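Local coordinates for protein glutathione S-transferase (PDB 7MIQ) that probably catalyses the conjugation of glutathione to electrophilic compounds, as a Gtt2-class glutathione S-transferase of Vibrio parahaemolyticus, at residues L145-I155 / Y186-V196. Numbering follows the deposited sequence.
Sequences LDTRLSESEYI and YPNIARWFEQV. Unlike the reference sequence in segment 145-155: Thr147 (reference Gln).
Asp146 and Ile189 mark where helix 145-151 and helix 187-196 come together, their axes 7.8 Å apart at closest and crossing at 63°. Both belong to the all-helical C-terminal domain of the glutathione S-transferase fold. The carboxylate of Asp146 reaches the N-terminal turn of the second helix. Its OD1 accepts a hydrogen bond from Ile189 N at 3.2 Å and a weak one from Asn188 N. Leu149 is a knob in a hole formed by Asn188, Ile189, Arg191 and Trp192. Its CD1 packs 3.6 Å from Trp192 CB, and its CD2 makes an off-centre CH-pi contact with the five-membered ring of the indole. Ile155 CG1 sits above the rim of one indole face and Val196 CG2 above the rim of the other. Trp192 NE1 and Ile155 N both donate to the carboxylate of Asp164, which ties the contact to helix 162-177, the helix after 127-151 in the chain. The Arg191 chain bends at chi2 and chi3, turning its guanidinium edge-on to the backbone carbonyls of Leu149 and Glu153. NH2 meets Leu149 O at 2.8 Å, in the carbonyl plane and on a lone pair. NE binds a water that donates weakly to the same oxygen. Gln195 OE1 takes a further bond from NH1, helping to fix the guanidinium's rotation. The straightest bond across the contact runs from Arg191 NH1 to Glu153 O, 2.8 Å long at 167°.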
# COMPACT_ATOMS: atom_id res chain seq x y z
N LEU A 145 -6.56 16.42 2.03
CA LEU A 145 -6.25 16.10 3.42
C LEU A 145 -6.79 17.16 4.37
O LEU A 145 -7.31 16.83 5.44
CB LEU A 145 -4.74 15.93 3.60
CG LEU A 145 -4.28 15.49 4.98
CD1 LEU A 145 -4.94 14.18 5.38
CD2 LEU A 145 -2.75 15.36 5.01
N ASP A 146 -6.65 18.43 4.00
CA ASP A 146 -7.15 19.50 4.86
C ASP A 146 -8.67 19.42 5.02
O ASP A 146 -9.20 19.62 6.12
CB ASP A 146 -6.74 20.86 4.31
CG ASP A 146 -7.10 22.00 5.24
OD1 ASP A 146 -6.35 22.24 6.21
OD2 ASP A 146 -8.14 22.64 5.01
N THR A 147 -9.39 19.14 3.93
CA THR A 147 -10.84 19.03 4.02
C THR A 147 -11.24 17.85 4.90
O THR A 147 -12.17 17.96 5.71
CB THR A 147 -11.45 18.90 2.62
OG1 THR A 147 -11.20 20.10 1.88
CG2 THR A 147 -12.96 18.69 2.72
N ARG A 148 -10.52 16.73 4.78
CA ARG A 148 -10.77 15.60 5.66
C ARG A 148 -10.59 15.98 7.12
O ARG A 148 -11.42 15.66 7.97
CB ARG A 148 -9.84 14.43 5.29
CG ARG A 148 -9.91 13.25 6.24
CD ARG A 148 -11.32 12.70 6.36
NE ARG A 148 -11.35 11.47 7.15
CZ ARG A 148 -12.46 10.84 7.50
NH1 ARG A 148 -13.66 11.29 7.17
NH2 ARG A 148 -12.37 9.72 8.21
N LEU A 149 -9.50 16.69 7.44
CA LEU A 149 -9.24 17.05 8.83
C LEU A 149 -10.12 18.20 9.33
O LEU A 149 -10.06 18.52 10.52
CB LEU A 149 -7.76 17.39 9.01
CG LEU A 149 -6.86 16.15 8.85
CD1 LEU A 149 -5.39 16.52 8.77
CD2 LEU A 149 -7.11 15.17 9.99
N SER A 150 -10.93 18.80 8.46
CA SER A 150 -11.96 19.71 8.95
C SER A 150 -13.21 18.97 9.40
O SER A 150 -14.04 19.55 10.11
CB SER A 150 -12.34 20.73 7.87
OG SER A 150 -13.10 20.13 6.84
N GLU A 151 -13.36 17.70 9.02
CA GLU A 151 -14.52 16.91 9.40
C GLU A 151 -14.19 15.74 10.32
O GLU A 151 -15.12 15.15 10.89
CB GLU A 151 -15.24 16.37 8.14
CG GLU A 151 -14.46 15.29 7.41
CD GLU A 151 -15.22 14.71 6.23
OE1 GLU A 151 -16.25 15.30 5.84
OE2 GLU A 151 -14.78 13.67 5.69
N SER A 152 -12.92 15.39 10.48
CA SER A 152 -12.51 14.28 11.32
C SER A 152 -11.33 14.73 12.17
O SER A 152 -10.46 15.47 11.70
CB SER A 152 -12.12 13.06 10.46
OG SER A 152 -11.79 11.93 11.25
N GLU A 153 -11.31 14.30 13.44
CA GLU A 153 -10.21 14.70 14.31
C GLU A 153 -8.89 14.08 13.86
O GLU A 153 -7.83 14.72 13.96
CB GLU A 153 -10.51 14.34 15.76
CG GLU A 153 -9.49 14.94 16.72
CD GLU A 153 -9.84 14.74 18.18
OE1 GLU A 153 -10.90 14.14 18.47
OE2 GLU A 153 -9.05 15.19 19.04
N TYR A 154 -8.93 12.85 13.37
CA TYR A 154 -7.76 12.18 12.82
C TYR A 154 -8.05 11.77 11.38
O TYR A 154 -9.17 11.93 10.89
CB TYR A 154 -7.36 10.99 13.71
CG TYR A 154 -6.97 11.44 15.10
CD1 TYR A 154 -5.70 11.93 15.36
CD2 TYR A 154 -7.88 11.40 16.16
CE1 TYR A 154 -5.33 12.35 16.63
CE2 TYR A 154 -7.52 11.82 17.43
CZ TYR A 154 -6.24 12.30 17.66
OH TYR A 154 -5.87 12.72 18.91
N ILE A 155 -7.03 11.26 10.69
CA ILE A 155 -7.16 11.09 9.24
C ILE A 155 -8.16 9.99 8.91
O ILE A 155 -9.11 10.20 8.15
CB ILE A 155 -5.79 10.82 8.60
CG1 ILE A 155 -4.87 12.03 8.79
CG2 ILE A 155 -5.96 10.52 7.12
CD1 ILE A 155 -3.47 11.83 8.22
N TYR A 186 -3.11 25.46 5.14
CA TYR A 186 -4.06 24.40 5.48
C TYR A 186 -4.20 24.32 6.99
O TYR A 186 -3.51 23.54 7.66
CB TYR A 186 -3.61 23.08 4.86
CG TYR A 186 -3.53 23.17 3.35
CD1 TYR A 186 -4.69 23.26 2.58
CD2 TYR A 186 -2.30 23.21 2.69
CE1 TYR A 186 -4.63 23.36 1.20
CE2 TYR A 186 -2.24 23.31 1.31
CZ TYR A 186 -3.40 23.39 0.57
OH TYR A 186 -3.35 23.49 -0.80
N PRO A 187 -5.12 25.11 7.56
CA PRO A 187 -5.21 25.19 9.03
C PRO A 187 -5.65 23.90 9.69
O PRO A 187 -5.30 23.66 10.85
CB PRO A 187 -6.25 26.30 9.26
CG PRO A 187 -6.35 27.03 7.96
CD PRO A 187 -6.05 26.03 6.89
N ASN A 188 -6.42 23.06 8.99
CA ASN A 188 -6.87 21.81 9.58
C ASN A 188 -5.74 20.79 9.64
O ASN A 188 -5.63 20.04 10.61
CB ASN A 188 -8.07 21.28 8.80
CG ASN A 188 -9.25 22.24 8.82
OD1 ASN A 188 -9.62 22.82 7.80
ND2 ASN A 188 -9.82 22.43 10.00
N ILE A 189 -4.90 20.74 8.61
CA ILE A 189 -3.66 19.97 8.72
C ILE A 189 -2.82 20.51 9.87
O ILE A 189 -2.25 19.74 10.65
CB ILE A 189 -2.88 19.99 7.39
CG1 ILE A 189 -3.74 19.44 6.25
CG2 ILE A 189 -1.57 19.21 7.53
CD1 ILE A 189 -3.04 19.46 4.89
N ALA A 190 -2.73 21.83 9.99
CA ALA A 190 -1.93 22.43 11.05
C ALA A 190 -2.47 22.05 12.42
O ALA A 190 -1.72 21.63 13.31
CB ALA A 190 -1.87 23.94 10.87
N ARG A 191 -3.79 22.19 12.61
CA ARG A 191 -4.44 21.78 13.86
C ARG A 191 -4.10 20.33 14.19
O ARG A 191 -3.69 20.01 15.31
CB ARG A 191 -5.95 21.96 13.74
CG ARG A 191 -6.78 21.66 15.00
CD ARG A 191 -7.11 20.16 15.20
NE ARG A 191 -7.75 19.55 14.04
CZ ARG A 191 -7.89 18.24 13.87
NH1 ARG A 191 -7.42 17.38 14.76
NH2 ARG A 191 -8.50 17.78 12.78
N TRP A 192 -4.34 19.43 13.24
CA TRP A 192 -4.07 18.01 13.45
C TRP A 192 -2.59 17.77 13.72
O TRP A 192 -2.23 17.01 14.63
CB TRP A 192 -4.55 17.22 12.24
CG TRP A 192 -3.94 15.85 12.06
CD1 TRP A 192 -4.38 14.68 12.60
CD2 TRP A 192 -2.79 15.53 11.27
NE1 TRP A 192 -3.56 13.64 12.20
CE2 TRP A 192 -2.58 14.14 11.38
CE3 TRP A 192 -1.91 16.28 10.47
CZ2 TRP A 192 -1.53 13.49 10.74
CZ3 TRP A 192 -0.87 15.63 9.83
CH2 TRP A 192 -0.69 14.25 9.96
N PHE A 193 -1.71 18.43 12.96
CA PHE A 193 -0.28 18.22 13.15
C PHE A 193 0.18 18.73 14.51
O PHE A 193 1.01 18.09 15.17
CB PHE A 193 0.51 18.89 12.03
CG PHE A 193 1.94 18.44 11.95
CD1 PHE A 193 2.91 19.06 12.73
CD2 PHE A 193 2.32 17.41 11.12
CE1 PHE A 193 4.23 18.65 12.66
CE2 PHE A 193 3.64 16.99 11.05
CZ PHE A 193 4.59 17.62 11.83
N GLU A 194 -0.32 19.90 14.93
CA GLU A 194 -0.01 20.38 16.27
C GLU A 194 -0.42 19.36 17.32
O GLU A 194 0.30 19.13 18.30
CB GLU A 194 -0.70 21.72 16.52
CG GLU A 194 -0.55 22.28 17.93
CD GLU A 194 0.64 23.22 18.08
OE1 GLU A 194 1.33 23.48 17.06
OE2 GLU A 194 0.89 23.69 19.21
N GLN A 195 -1.57 18.72 17.11
CA GLN A 195 -2.09 17.73 18.05
C GLN A 195 -1.22 16.47 18.06
O GLN A 195 -0.78 16.01 19.12
CB GLN A 195 -3.53 17.40 17.66
CG GLN A 195 -4.36 16.65 18.66
CD GLN A 195 -5.83 16.65 18.27
OE1 GLN A 195 -6.28 17.52 17.53
NE2 GLN A 195 -6.57 15.67 18.76
N VAL A 196 -0.96 15.91 16.88
CA VAL A 196 -0.22 14.66 16.79
C VAL A 196 1.23 14.85 17.21
O VAL A 196 1.79 14.03 17.95
CB VAL A 196 -0.32 14.09 15.36
CG1 VAL A 196 0.61 12.91 15.18
CG2 VAL A 196 -1.76 13.68 15.06
O HOH W 1 -9.32 21.17 12.40